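Protein TASOR (Homo sapiens, PDB 6TL1) is a component of the HUSH complex that maintains epigenetic repression by promoting recruitment of the histone methyltransferase SETDB1 and of MORC2, represented here by its pseudo-PARP domain. Local coordinates at residues Val18-Ser23 with Val129-Ile134; Ala113-Ala118 with Glu178-Tyr183; Leu109-Asp114 with Lys163-Ile168. All blocks are in the same frame, centred on the assembly; numbering follows the deposited sequence.

Contact 1 of 3, residues Val18-Ser23 with Val129-Ile134; sequences VNILHS and VVIFKI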
ATOM      1  N   VAL A  18       2.251  -9.572 -11.930  1.00 37.88           N
ATOM      2  CA  VAL A  18       3.225 -10.355 -11.184  1.00 38.87           C
ATOM      3  C   VAL A  18       4.561  -9.631 -11.150  1.00 38.26           C
ATOM      4  O   VAL A  18       5.253  -9.663 -10.127  1.00 41.81           O
ATOM      5  CB  VAL A  18       3.341 -11.778 -11.769  1.00 43.52           C
ATOM      6  CG1 VAL A  18       4.570 -12.475 -11.248  1.00 45.56           C
ATOM      7  CG2 VAL A  18       2.108 -12.593 -11.409  1.00 44.67           C
ATOM      8  N   ASN A  19       4.916  -8.908 -12.227  1.00 36.61           N
ATOM      9  CA  ASN A  19       6.206  -8.224 -12.229  1.00 38.07           C
ATOM     10  C   ASN A  19       6.246  -7.091 -11.215  1.00 39.90           C
ATOM     11  O   ASN A  19       7.321  -6.780 -10.693  1.00 40.42           O
ATOM     12  CB  ASN A  19       6.553  -7.648 -13.603  1.00 37.91           C
ATOM     13  CG  ASN A  19       6.975  -8.718 -14.593  1.00 36.20           C
ATOM     14  OD1 ASN A  19       7.249  -9.830 -14.202  1.00 38.11           O
ATOM     15  ND2 ASN A  19       7.064  -8.363 -15.874  1.00 36.58           N
ATOM     16  N   ILE A  20       5.104  -6.450 -10.951  1.00 38.12           N
ATOM     17  CA  ILE A  20       5.050  -5.445  -9.889  1.00 38.41           C
ATOM     18  C   ILE A  20       5.391  -6.092  -8.552  1.00 36.59           C
ATOM     19  O   ILE A  20       6.201  -5.568  -7.777  1.00 39.17           O
ATOM     20  CB  ILE A  20       3.660  -4.785  -9.855  1.00 37.65           C
ATOM     21  CG1 ILE A  20       3.381  -4.034 -11.168  1.00 34.89           C
ATOM     22  CG2 ILE A  20       3.547  -3.829  -8.654  1.00 38.48           C
ATOM     23  CD1 ILE A  20       1.932  -3.691 -11.319  1.00 38.74           C
ATOM     24  N   LEU A  21       4.835  -7.275  -8.292  1.00 36.93           N
ATOM     25  CA  LEU A  21       5.148  -7.970  -7.043  1.00 39.18           C
ATOM     26  C   LEU A  21       6.608  -8.411  -6.993  1.00 40.99           C
ATOM     27  O   LEU A  21       7.309  -8.143  -6.009  1.00 39.55           O
ATOM     28  CB  LEU A  21       4.223  -9.172  -6.871  1.00 36.97           C
ATOM     29  CG  LEU A  21       2.731  -8.825  -6.752  1.00 38.09           C
ATOM     30  CD1 LEU A  21       1.893 -10.010  -7.152  1.00 36.68           C
ATOM     31  CD2 LEU A  21       2.374  -8.376  -5.349  1.00 41.09           C
ATOM     32  N   HIS A  22       7.094  -9.067  -8.058  1.00 40.67           N
ATOM     33  CA  HIS A  22       8.464  -9.582  -8.065  1.00 39.12           C
ATOM     34  C   HIS A  22       9.493  -8.475  -7.917  1.00 41.29           C
ATOM     35  O   HIS A  22      10.579  -8.706  -7.381  1.00 40.89           O
ATOM     36  CB  HIS A  22       8.744 -10.362  -9.358  1.00 37.97           C
ATOM     37  CG  HIS A  22       8.118 -11.714  -9.391  1.00 39.72           C
ATOM     38  ND1 HIS A  22       8.121 -12.507 -10.520  1.00 40.59           N
ATOM     39  CD2 HIS A  22       7.481 -12.425  -8.429  1.00 43.92           C
ATOM     40  CE1 HIS A  22       7.512 -13.650 -10.252  1.00 45.01           C
ATOM     41  NE2 HIS A  22       7.114 -13.625  -8.992  1.00 47.85           N
ATOM     42  N   SER A  23       9.210  -7.294  -8.439  1.00 42.37           N
ATOM     43  CA  SER A  23      10.167  -6.206  -8.330  1.00 42.85           C
ATOM     44  C   SER A  23      10.067  -5.455  -7.001  1.00 41.24           C
ATOM     45  O   SER A  23      10.833  -4.514  -6.781  1.00 39.28           O
ATOM     46  CB  SER A  23       9.985  -5.251  -9.507  1.00 45.31           C
ATOM     47  OG  SER A  23       8.747  -4.588  -9.399  1.00 48.24           O
ATOM     48  N   VAL A 129      -3.829 -10.382  -2.101  1.00 38.08           N
ATOM     49  CA  VAL A 129      -3.068  -9.146  -1.962  1.00 39.56           C
ATOM     50  C   VAL A 129      -3.635  -8.133  -2.947  1.00 39.11           C
ATOM     51  O   VAL A 129      -3.704  -8.408  -4.153  1.00 39.64           O
ATOM     52  CB  VAL A 129      -1.566  -9.367  -2.201  1.00 41.14           C
ATOM     53  CG1 VAL A 129      -0.811  -8.065  -2.057  1.00 39.96           C
ATOM     54  CG2 VAL A 129      -1.028 -10.416  -1.233  1.00 42.60           C
ATOM     55  N   VAL A 130      -4.062  -6.979  -2.430  1.00 40.90           N
ATOM     56  CA  VAL A 130      -4.471  -5.846  -3.258  1.00 39.37           C
ATOM     57  C   VAL A 130      -3.246  -4.992  -3.540  1.00 36.06           C
ATOM     58  O   VAL A 130      -2.458  -4.688  -2.636  1.00 35.03           O
ATOM     59  CB  VAL A 130      -5.588  -5.022  -2.590  1.00 39.69           C
ATOM     60  CG1 VAL A 130      -5.971  -3.793  -3.457  1.00 33.48           C
ATOM     61  CG2 VAL A 130      -6.839  -5.864  -2.435  1.00 38.22           C
ATOM     62  N   ILE A 131      -3.034  -4.692  -4.814  1.00 35.53           N
ATOM     63  CA  ILE A 131      -1.984  -3.789  -5.255  1.00 31.80           C
ATOM     64  C   ILE A 131      -2.622  -2.427  -5.482  1.00 34.87           C
ATOM     65  O   ILE A 131      -3.540  -2.290  -6.305  1.00 31.95           O
ATOM     66  CB  ILE A 131      -1.300  -4.296  -6.533  1.00 30.61           C
ATOM     67  CG1 ILE A 131      -0.622  -5.657  -6.288  1.00 34.45           C
ATOM     68  CG2 ILE A 131      -0.350  -3.231  -7.091  1.00 30.44           C
ATOM     69  CD1 ILE A 131       0.021  -6.254  -7.537  1.00 32.67           C
ATOM     70  N   PHE A 132      -2.141  -1.427  -4.749  1.00 32.82           N
ATOM     71  CA  PHE A 132      -2.603  -0.054  -4.894  1.00 34.54           C
ATOM     72  C   PHE A 132      -1.600   0.742  -5.700  1.00 35.65           C
ATOM     73  O   PHE A 132      -0.389   0.612  -5.497  1.00 36.90           O
ATOM     74  CB  PHE A 132      -2.773   0.626  -3.534  1.00 33.10           C
ATOM     75  CG  PHE A 132      -3.843   0.028  -2.694  1.00 34.63           C
ATOM     76  CD1 PHE A 132      -3.560  -1.010  -1.829  1.00 35.00           C
ATOM     77  CD2 PHE A 132      -5.147   0.503  -2.775  1.00 36.86           C
ATOM     78  CE1 PHE A 132      -4.561  -1.562  -1.043  1.00 39.84           C
ATOM     79  CE2 PHE A 132      -6.150  -0.048  -2.008  1.00 35.25           C
ATOM     80  CZ  PHE A 132      -5.857  -1.093  -1.142  1.00 35.64           C
ATOM     81  N   LYS A 133      -2.100   1.602  -6.580  1.00 35.55           N
ATOM     82  CA  LYS A 133      -1.244   2.654  -7.088  1.00 34.44           C
ATOM     83  C   LYS A 133      -1.340   3.823  -6.115  1.00 35.58           C
ATOM     84  O   LYS A 133      -2.396   4.081  -5.532  1.00 39.83           O
ATOM     85  CB  LYS A 133      -1.617   3.079  -8.510  1.00 35.93           C
ATOM     86  CG  LYS A 133      -2.933   3.798  -8.683  1.00 46.21           C
ATOM     87  CD  LYS A 133      -3.041   4.306 -10.129  1.00 46.78           C
ATOM     88  CE  LYS A 133      -4.399   4.939 -10.443  1.00 49.69           C
ATOM     89  NZ  LYS A 133      -4.508   5.256 -11.908  1.00 54.81           N
ATOM     90  N   ILE A 134      -0.204   4.477  -5.881  1.00 36.84           N
ATOM     91  CA  ILE A 134      -0.099   5.534  -4.888  1.00 35.84           C
ATOM     92  C   ILE A 134       0.735   6.654  -5.476  1.00 38.02           C
ATOM     93  O   ILE A 134       1.494   6.460  -6.429  1.00 40.42           O
ATOM     94  CB  ILE A 134       0.544   5.058  -3.563  1.00 35.54           C
ATOM     95  CG1 ILE A 134       1.935   4.471  -3.855  1.00 42.13           C
ATOM     96  CG2 ILE A 134      -0.360   4.058  -2.881  1.00 28.01           C
ATOM     97  CD1 ILE A 134       2.716   4.028  -2.624  1.00 39.49           C
TER

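Contact 2 of 3, residues Ala113-Ala118 with Glu178-Tyr183; sequences ADLLQA and ELTQYY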
ATOM      1  N   ALA A 113       6.210  -6.415  -1.085  1.00 33.94           N
ATOM      2  CA  ALA A 113       5.198  -7.418  -1.390  1.00 37.07           C
ATOM      3  C   ALA A 113       5.410  -8.736  -0.664  1.00 38.44           C
ATOM      4  O   ALA A 113       4.505  -9.577  -0.700  1.00 37.59           O
ATOM      5  CB  ALA A 113       5.157  -7.683  -2.896  1.00 37.89           C
ATOM      6  N   ASP A 114       6.571  -8.957  -0.032  1.00 38.28           N
ATOM      7  CA  ASP A 114       6.793 -10.172   0.746  1.00 39.01           C
ATOM      8  C   ASP A 114       6.725  -9.928   2.250  1.00 42.73           C
ATOM      9  O   ASP A 114       7.000 -10.847   3.028  1.00 47.79           O
ATOM     10  CB  ASP A 114       8.132 -10.838   0.370  1.00 39.16           C
ATOM     11  CG  ASP A 114       9.317  -9.888   0.434  1.00 40.81           C
ATOM     12  OD1 ASP A 114       9.117  -8.661   0.590  1.00 40.76           O
ATOM     13  OD2 ASP A 114      10.460 -10.374   0.278  1.00 46.10           O
ATOM     14  N   LEU A 115       6.309  -8.724   2.674  1.00 40.41           N
ATOM     15  CA  LEU A 115       6.221  -8.324   4.085  1.00 38.16           C
ATOM     16  C   LEU A 115       4.817  -7.778   4.326  1.00 38.94           C
ATOM     17  O   LEU A 115       4.610  -6.562   4.356  1.00 36.16           O
ATOM     18  CB  LEU A 115       7.294  -7.292   4.414  1.00 37.46           C
ATOM     19  CG  LEU A 115       7.510  -6.939   5.886  1.00 44.81           C
ATOM     20  CD1 LEU A 115       7.457  -8.177   6.758  1.00 46.80           C
ATOM     21  CD2 LEU A 115       8.856  -6.235   6.042  1.00 42.86           C
ATOM     22  N   LEU A 116       3.856  -8.687   4.504  1.00 39.25           N
ATOM     23  CA  LEU A 116       2.441  -8.341   4.540  1.00 39.28           C
ATOM     24  C   LEU A 116       1.782  -8.511   5.904  1.00 42.63           C
ATOM     25  O   LEU A 116       0.571  -8.287   6.020  1.00 46.62           O
ATOM     26  CB  LEU A 116       1.687  -9.184   3.507  1.00 39.07           C
ATOM     27  CG  LEU A 116       2.282  -9.123   2.104  1.00 39.89           C
ATOM     28  CD1 LEU A 116       1.756 -10.276   1.248  1.00 43.77           C
ATOM     29  CD2 LEU A 116       1.990  -7.773   1.473  1.00 38.08           C
ATOM     30  N   GLN A 117       2.533  -8.873   6.935  1.00 41.46           N
ATOM     31  CA  GLN A 117       1.992  -9.106   8.271  1.00 42.21           C
ATOM     32  C   GLN A 117       3.175  -9.164   9.226  1.00 44.15           C
ATOM     33  O   GLN A 117       4.323  -9.312   8.798  1.00 41.34           O
ATOM     34  CB  GLN A 117       1.139 -10.386   8.328  1.00 45.45           C
ATOM     35  CG  GLN A 117       1.944 -11.647   8.525  1.00 49.22           C
ATOM     36  CD  GLN A 117       1.121 -12.929   8.508  1.00 49.32           C
ATOM     37  OE1 GLN A 117      -0.087 -12.912   8.288  1.00 52.10           O
ATOM     38  NE2 GLN A 117       1.782 -14.049   8.784  1.00 43.89           N
ATOM     39  N   ALA A 118       2.883  -9.025  10.524  1.00 42.09           N
ATOM     40  CA  ALA A 118       3.945  -8.833  11.504  1.00 45.59           C
ATOM     41  C   ALA A 118       4.832 -10.063  11.625  1.00 49.58           C
ATOM     42  O   ALA A 118       6.060  -9.948  11.686  1.00 58.29           O
ATOM     43  CB  ALA A 118       3.343  -8.475  12.862  1.00 46.74           C
ATOM     44  N   GLU A 178       6.135  -3.240  10.521  1.00 34.26           N
ATOM     45  CA  GLU A 178       5.654  -1.902  10.870  1.00 38.39           C
ATOM     46  C   GLU A 178       6.598  -0.801  10.397  1.00 38.37           C
ATOM     47  O   GLU A 178       6.143   0.305  10.074  1.00 40.16           O
ATOM     48  CB  GLU A 178       5.424  -1.805  12.380  1.00 38.52           C
ATOM     49  CG  GLU A 178       4.321  -2.729  12.861  1.00 42.37           C
ATOM     50  CD  GLU A 178       4.834  -4.123  13.249  1.00 44.48           C
ATOM     51  OE1 GLU A 178       5.894  -4.547  12.734  1.00 42.71           O
ATOM     52  OE2 GLU A 178       4.141  -4.812  14.030  1.00 46.41           O
ATOM     53  N   LEU A 179       7.909  -1.058  10.378  1.00 35.32           N
ATOM     54  CA  LEU A 179       8.832  -0.003   9.979  1.00 37.03           C
ATOM     55  C   LEU A 179       8.886   0.209   8.468  1.00 37.78           C
ATOM     56  O   LEU A 179       9.431   1.227   8.026  1.00 36.40           O
ATOM     57  CB  LEU A 179      10.240  -0.309  10.500  1.00 36.75           C
ATOM     58  CG  LEU A 179      10.478  -0.186  12.008  1.00 42.35           C
ATOM     59  CD1 LEU A 179      11.799  -0.860  12.390  1.00 39.75           C
ATOM     60  CD2 LEU A 179      10.483   1.289  12.445  1.00 40.64           C
ATOM     61  N   THR A 180       8.350  -0.713   7.660  1.00 36.81           N
ATOM     62  CA  THR A 180       8.357  -0.576   6.207  1.00 31.02           C
ATOM     63  C   THR A 180       6.968  -0.251   5.663  1.00 35.78           C
ATOM     64  O   THR A 180       6.591  -0.713   4.582  1.00 36.08           O
ATOM     65  CB  THR A 180       8.913  -1.832   5.537  1.00 31.92           C
ATOM     66  OG1 THR A 180       8.108  -2.954   5.900  1.00 28.98           O
ATOM     67  CG2 THR A 180      10.372  -2.075   5.975  1.00 35.88           C
ATOM     68  N   GLN A 181       6.183   0.502   6.423  1.00 35.21           N
ATOM     69  CA  GLN A 181       4.860   0.912   5.989  1.00 37.19           C
ATOM     70  C   GLN A 181       4.890   2.298   5.371  1.00 35.09           C
ATOM     71  O   GLN A 181       5.793   3.105   5.615  1.00 32.71           O
ATOM     72  CB  GLN A 181       3.868   0.912   7.156  1.00 39.45           C
ATOM     73  CG  GLN A 181       3.707  -0.426   7.797  1.00 40.31           C
ATOM     74  CD  GLN A 181       2.841  -1.335   6.964  1.00 40.50           C
ATOM     75  OE1 GLN A 181       1.719  -0.985   6.592  1.00 43.76           O
ATOM     76  NE2 GLN A 181       3.388  -2.501   6.613  1.00 39.76           N
ATOM     77  N   TYR A 182       3.885   2.549   4.543  1.00 35.89           N
ATOM     78  CA  TYR A 182       3.506   3.882   4.100  1.00 38.77           C
ATOM     79  C   TYR A 182       2.237   4.277   4.847  1.00 38.38           C
ATOM     80  O   TYR A 182       1.349   3.446   5.046  1.00 38.02           O
ATOM     81  CB  TYR A 182       3.239   3.909   2.596  1.00 41.44           C
ATOM     82  CG  TYR A 182       4.448   3.696   1.707  1.00 46.22           C
ATOM     83  CD1 TYR A 182       5.647   4.336   1.960  1.00 51.46           C
ATOM     84  CD2 TYR A 182       4.379   2.845   0.606  1.00 50.87           C
ATOM     85  CE1 TYR A 182       6.754   4.137   1.151  1.00 55.27           C
ATOM     86  CE2 TYR A 182       5.482   2.647  -0.223  1.00 50.55           C
ATOM     87  CZ  TYR A 182       6.667   3.292   0.062  1.00 54.12           C
ATOM     88  OH  TYR A 182       7.769   3.105  -0.738  1.00 55.23           O
ATOM     89  N   TYR A 183       2.135   5.539   5.244  1.00 40.64           N
ATOM     90  CA  TYR A 183       0.977   6.049   5.985  1.00 36.27           C
ATOM     91  C   TYR A 183       0.392   7.225   5.215  1.00 36.54           C
ATOM     92  O   TYR A 183       0.955   8.321   5.238  1.00 36.28           O
ATOM     93  CB  TYR A 183       1.395   6.446   7.392  1.00 34.40           C
ATOM     94  CG  TYR A 183       0.329   7.056   8.285  1.00 36.60           C
ATOM     95  CD1 TYR A 183      -0.682   6.278   8.823  1.00 37.31           C
ATOM     96  CD2 TYR A 183       0.384   8.396   8.644  1.00 35.23           C
ATOM     97  CE1 TYR A 183      -1.627   6.826   9.698  1.00 37.88           C
ATOM     98  CE2 TYR A 183      -0.565   8.963   9.507  1.00 38.24           C
ATOM     99  CZ  TYR A 183      -1.559   8.169  10.023  1.00 38.55           C
ATOM    100  OH  TYR A 183      -2.490   8.714  10.872  1.00 39.26           O
TER
HETATM  101  O   HOH W   1       6.181  -3.962   3.805  1.00 37.09           O
HETATM  102  O   HOH W   2       6.524  -7.016  13.404  1.00 46.91           O

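Contact 3 of 3, residues Leu109-Asp114 with Lys163-Ile168; sequences LSRYAD and KNANRI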
ATOM      1  N   LEU A 109      -0.102   1.041   4.255  1.00 35.04           N
ATOM      2  CA  LEU A 109       0.170   0.094   3.175  1.00 35.86           C
ATOM      3  C   LEU A 109       1.602  -0.419   3.284  1.00 34.83           C
ATOM      4  O   LEU A 109       2.502   0.325   3.668  1.00 33.41           O
ATOM      5  CB  LEU A 109      -0.049   0.744   1.780  1.00 33.70           C
ATOM      6  CG  LEU A 109      -1.461   1.241   1.449  1.00 33.07           C
ATOM      7  CD1 LEU A 109      -1.518   1.908   0.103  1.00 28.70           C
ATOM      8  CD2 LEU A 109      -2.388   0.036   1.420  1.00 31.37           C
ATOM      9  N   SER A 110       1.811  -1.695   2.925  1.00 33.81           N
ATOM     10  CA  SER A 110       3.154  -2.276   2.934  1.00 37.26           C
ATOM     11  C   SER A 110       3.960  -1.772   1.747  1.00 35.31           C
ATOM     12  O   SER A 110       3.460  -1.694   0.621  1.00 35.47           O
ATOM     13  CB  SER A 110       3.113  -3.807   2.862  1.00 38.56           C
ATOM     14  OG  SER A 110       2.728  -4.412   4.073  1.00 38.36           O
ATOM     15  N   ARG A 111       5.216  -1.431   2.011  1.00 32.44           N
ATOM     16  CA  ARG A 111       6.157  -1.077   0.953  1.00 36.20           C
ATOM     17  C   ARG A 111       6.593  -2.306   0.157  1.00 36.10           C
ATOM     18  O   ARG A 111       6.928  -2.195  -1.030  1.00 36.05           O
ATOM     19  CB  ARG A 111       7.379  -0.391   1.574  1.00 37.66           C
ATOM     20  CG  ARG A 111       8.581  -0.208   0.671  1.00 44.72           C
ATOM     21  CD  ARG A 111       9.536   0.851   1.210  1.00 48.61           C
ATOM     22  NE  ARG A 111      10.815   0.835   0.498  1.00 52.62           N
ATOM     23  CZ  ARG A 111      11.953   1.350   0.967  1.00 51.05           C
ATOM     24  NH1 ARG A 111      11.986   1.925   2.160  1.00 49.69           N
ATOM     25  NH2 ARG A 111      13.064   1.286   0.239  1.00 47.66           N
ATOM     26  N   TYR A 112       6.633  -3.468   0.798  1.00 34.35           N
ATOM     27  CA  TYR A 112       7.242  -4.664   0.236  1.00 36.04           C
ATOM     28  C   TYR A 112       6.201  -5.760   0.077  1.00 36.25           C
ATOM     29  O   TYR A 112       5.420  -6.019   0.998  1.00 37.22           O
ATOM     30  CB  TYR A 112       8.390  -5.159   1.116  1.00 34.50           C
ATOM     31  CG  TYR A 112       9.568  -4.218   1.196  1.00 33.38           C
ATOM     32  CD1 TYR A 112      10.372  -4.010   0.093  1.00 37.66           C
ATOM     33  CD2 TYR A 112       9.880  -3.538   2.381  1.00 37.63           C
ATOM     34  CE1 TYR A 112      11.457  -3.170   0.142  1.00 40.51           C
ATOM     35  CE2 TYR A 112      10.976  -2.676   2.440  1.00 36.00           C
ATOM     36  CZ  TYR A 112      11.761  -2.509   1.305  1.00 37.74           C
ATOM     37  OH  TYR A 112      12.851  -1.682   1.299  1.00 39.90           O
ATOM     38  N   ALA A 113       6.210  -6.415  -1.085  1.00 33.94           N
ATOM     39  CA  ALA A 113       5.198  -7.418  -1.390  1.00 37.07           C
ATOM     40  C   ALA A 113       5.410  -8.736  -0.664  1.00 38.44           C
ATOM     41  O   ALA A 113       4.505  -9.577  -0.700  1.00 37.59           O
ATOM     42  CB  ALA A 113       5.157  -7.683  -2.896  1.00 37.89           C
ATOM     43  N   ASP A 114       6.571  -8.957  -0.032  1.00 38.28           N
ATOM     44  CA  ASP A 114       6.793 -10.172   0.746  1.00 39.01           C
ATOM     45  C   ASP A 114       6.725  -9.928   2.250  1.00 42.73           C
ATOM     46  O   ASP A 114       7.000 -10.847   3.028  1.00 47.79           O
ATOM     47  CB  ASP A 114       8.132 -10.838   0.370  1.00 39.16           C
ATOM     48  CG  ASP A 114       9.317  -9.888   0.434  1.00 40.81           C
ATOM     49  OD1 ASP A 114       9.117  -8.661   0.590  1.00 40.76           O
ATOM     50  OD2 ASP A 114      10.460 -10.374   0.278  1.00 46.10           O
ATOM     51  N   LYS A 163      11.773   7.040   9.072  1.00 41.07           N
ATOM     52  CA  LYS A 163      12.999   7.749   8.705  1.00 47.63           C
ATOM     53  C   LYS A 163      14.111   6.837   8.189  1.00 51.88           C
ATOM     54  O   LYS A 163      14.755   7.138   7.173  1.00 56.36           O
ATOM     55  CB  LYS A 163      13.508   8.537   9.915  1.00 52.46           C
ATOM     56  CG  LYS A 163      14.674   9.455   9.595  1.00 58.66           C
ATOM     57  CD  LYS A 163      14.192  10.784   9.059  1.00 59.90           C
ATOM     58  CE  LYS A 163      15.318  11.507   8.347  1.00 66.88           C
ATOM     59  NZ  LYS A 163      16.567  11.474   9.154  1.00 72.26           N
ATOM     60  N   ASN A 164      14.381   5.738   8.879  1.00 45.90           N
ATOM     61  CA  ASN A 164      15.536   4.913   8.532  1.00 50.70           C
ATOM     62  C   ASN A 164      15.142   3.526   8.040  1.00 46.69           C
ATOM     63  O   ASN A 164      15.881   2.564   8.242  1.00 45.45           O
ATOM     64  CB  ASN A 164      16.490   4.806   9.722  1.00 53.15           C
ATOM     65  CG  ASN A 164      17.226   6.104   9.995  1.00 59.21           C
ATOM     66  OD1 ASN A 164      17.838   6.682   9.093  1.00 60.87           O
ATOM     67  ND2 ASN A 164      17.172   6.570  11.239  1.00 61.92           N
ATOM     68  N   ALA A 165      14.010   3.429   7.339  1.00 42.42           N
ATOM     69  CA  ALA A 165      13.501   2.140   6.878  1.00 38.49           C
ATOM     70  C   ALA A 165      14.456   1.415   5.941  1.00 36.78           C
ATOM     71  O   ALA A 165      14.386   0.184   5.831  1.00 42.64           O
ATOM     72  CB  ALA A 165      12.153   2.340   6.178  1.00 37.07           C
ATOM     73  N   ASN A 166      15.331   2.130   5.240  1.00 38.59           N
ATOM     74  CA  ASN A 166      16.298   1.424   4.393  1.00 53.98           C
ATOM     75  C   ASN A 166      17.293   0.598   5.202  1.00 58.93           C
ATOM     76  O   ASN A 166      17.959  -0.271   4.633  1.00 59.97           O
ATOM     77  CB  ASN A 166      17.023   2.400   3.462  1.00 61.38           C
ATOM     78  CG  ASN A 166      16.083   3.038   2.439  1.00 64.41           C
ATOM     79  OD1 ASN A 166      14.893   2.718   2.382  1.00 64.02           O
ATOM     80  ND2 ASN A 166      16.624   3.923   1.607  1.00 68.30           N
ATOM     81  N   ARG A 167      17.421   0.856   6.506  1.00 59.11           N
ATOM     82  CA  ARG A 167      18.198  -0.033   7.366  1.00 59.50           C
ATOM     83  C   ARG A 167      17.624  -1.443   7.363  1.00 54.62           C
ATOM     84  O   ARG A 167      18.341  -2.404   7.643  1.00 50.90           O
ATOM     85  CB  ARG A 167      18.237   0.519   8.793  1.00 62.90           C
ATOM     86  CG  ARG A 167      19.180   1.688   8.980  1.00 65.90           C
ATOM     87  CD  ARG A 167      19.176   2.170  10.422  1.00 68.63           C
ATOM     88  NE  ARG A 167      19.895   3.432  10.568  1.00 71.21           N
ATOM     89  CZ  ARG A 167      19.909   4.167  11.677  1.00 71.65           C
ATOM     90  NH1 ARG A 167      19.239   3.765  12.750  1.00 69.50           N
ATOM     91  NH2 ARG A 167      20.592   5.303  11.710  1.00 72.60           N
ATOM     92  N   ILE A 168      16.319  -1.580   7.130  1.00 47.61           N
ATOM     93  CA  ILE A 168      15.681  -2.892   7.156  1.00 48.94           C
ATOM     94  C   ILE A 168      16.093  -3.677   5.909  1.00 53.27           C
ATOM     95  O   ILE A 168      15.816  -3.263   4.775  1.00 50.73           O
ATOM     96  CB  ILE A 168      14.156  -2.747   7.247  1.00 43.61           C
ATOM     97  CG1 ILE A 168      13.751  -2.246   8.640  1.00 49.92           C
ATOM     98  CG2 ILE A 168      13.478  -4.079   7.013  1.00 42.11           C
ATOM     99  CD1 ILE A 168      14.346  -3.057   9.787  1.00 54.34           C
TER
HETATM  100  O   HOH W   3      14.085  -1.503   3.993  1.00 40.44           O

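Contact 1 of 3, residues Val18-Ser23 with Val129-Ile134
Ile131 reaches out of strand 126-134 and fits against Ile20 and Leu21 on the last turn of helix 12-22. From the strand its CB already points at the helix, and two branches leave it. CG2, anti to the backbone N, is the short one and heads for Ile20, where its methyl stops 4.2 Å from Ile20 CG2, a branch meeting a branch at van der Waals range. The longer arm begins at CG1, which sits anti to the carbonyl carbon (chi1 -62°) and comes within 4.2 Å of Leu21 CD2. An extended chi2 of 177° then carries the tip, Ile131 CD1, into the isobutyl group of Leu21: it lies 3.8 Å from the branch carbon Leu21 CG and 3.9 Å from Leu21 CD2, so it lands on the fork and one prong. Leu21 leaves its own backbone across the line of approach, and its far end is what closes the distance.

This is a helix laid on one face of an antiparallel sheet, the larger of the two sheets of this pseudo-PARP domain. Strand 126-134 runs between strands 71-77 and 199-209, and Ile131 is tied by its backbone to Tyr202 and Ala203 of the latter. Val130 and Phe132 turn their side chains to the other face, where Val130 CG1 lies over the rim of the Phe132 ring. The meeting is wholly apolar. Leu21 and Ile131 are buried, while Ile20 is partly exposed and also touches Tyr72 and Tyr202 on the two flanking strands.

Contact 2 of 3, residues Ala113-Ala118 with Glu178-Tyr183
Leu115 and Thr180 meet with their side chains crossing at about a right angle, each pointing toward the other segment. Leu115 comes in methyl first: its CD2 lies 3.4 Å from Thr180 OG1, with Leu115 CG behind it at 4.0 Å from the same oxygen. A CG placed anti to the backbone N (chi1 -170°) swings the isobutyl group out toward the threonine. The hydroxyl it meets is already engaged. With chi1 at 59°, Thr180 OG1 turns back along the short helix 176-179 and donates to the carbonyl of Ala176, its first residue, while water 1 donates to it at 3.0 Å. The same water gives its other proton to Leu115 O, 3.1 Å away, so a water bridge runs beside the methyl contact and ties the loop backbone to the threonine.

Nearer the surface, Glu178 bends at chi2 (89°) and brings its carboxylate to Ala118. The two oxygens divide the work: Glu178 OE2 faces Ala118 CB at 3.9 Å, whereas Glu178 OE1 accepts from water 2 at 2.6 Å, and that water reaches Ala118 O through a weak bond.

Thr180 is the first residue to leave helical geometry after helix 176-179, and strand 181-184 of the smaller, mixed sheet starts directly behind it, pairing with strand 107-110 through Tyr182 and Leu109. Loop 113-118 packs alongside this helix-to-strand junction of the pseudo-PARP domain: Leu115 also rests on Ala176 and Tyr177 of the helix, while Leu116 turns away to Phe74 and Met76 of strand 71-77 and Val129 of strand 126-134.

Contact 3 of 3, residues Leu109-Asp114 with Lys163-Ile168
Arg111 and Asn166 carry the direct hydrogen bonding. Both terminal nitrogens of the arginine close on a single oxygen: NH1 donates to Asn166 OD1 at 3.0 Å, and NH2 to Asn166 OD1 at 3.2 Å. That oxygen lies in the guanidinium plane, but the amide is turned 65° against it. NH1 meets the carbonyl nearly head-on (C=O...N 178°); with the planes so turned, NH2 stands 40° out of the carbonyl plane. With CG opposite the backbone N and the chain extended from CG to NE, the arginine spans the gap in one reach.

The elements joined are the turn after strand 107-110, an edge strand of the domain's smaller, mixed sheet, and the short 3-10 segment 165-167, in the loop between strand 159-162 and helix 176-179.

Water supplies the second polar link. Tyr112 OH donates to water 3, which in turn donates to Ala165 O and Ile168 O. Ala165 O also takes the 3-10 bond from Ile168 N, at 2.9 Å.

Van der Waals contact is slight: the Ala165 CB methyl lies at the guanidinium edge, 4.0 Å from Arg111 NH1. Within 109-114, Arg111 CG lies over the centre of the Tyr112 ring.

Contact 1 belongs to the buried core, and its chemistry is purely hydrocarbon, helix against the larger sheet. Contacts 2 and 3 are only partly buried, their centres about 6 Å apart, and both use water bridges; contact 3 adds a direct charged-to-amide grip at the surface. The segments of contacts 2 and 3 overlap at Ala113 and Asp114 and sit at the ends of neighbouring strands, 181-184 and 107-110, of the smaller sheet. Contact 1 is linked to both through apolar packing: Leu21 CD2 touches Ala113 CB at 3.8 Å, and Phe132 meets Leu109. The chain following strand 107-110 thus lies between the apolar core and the wetter periphery.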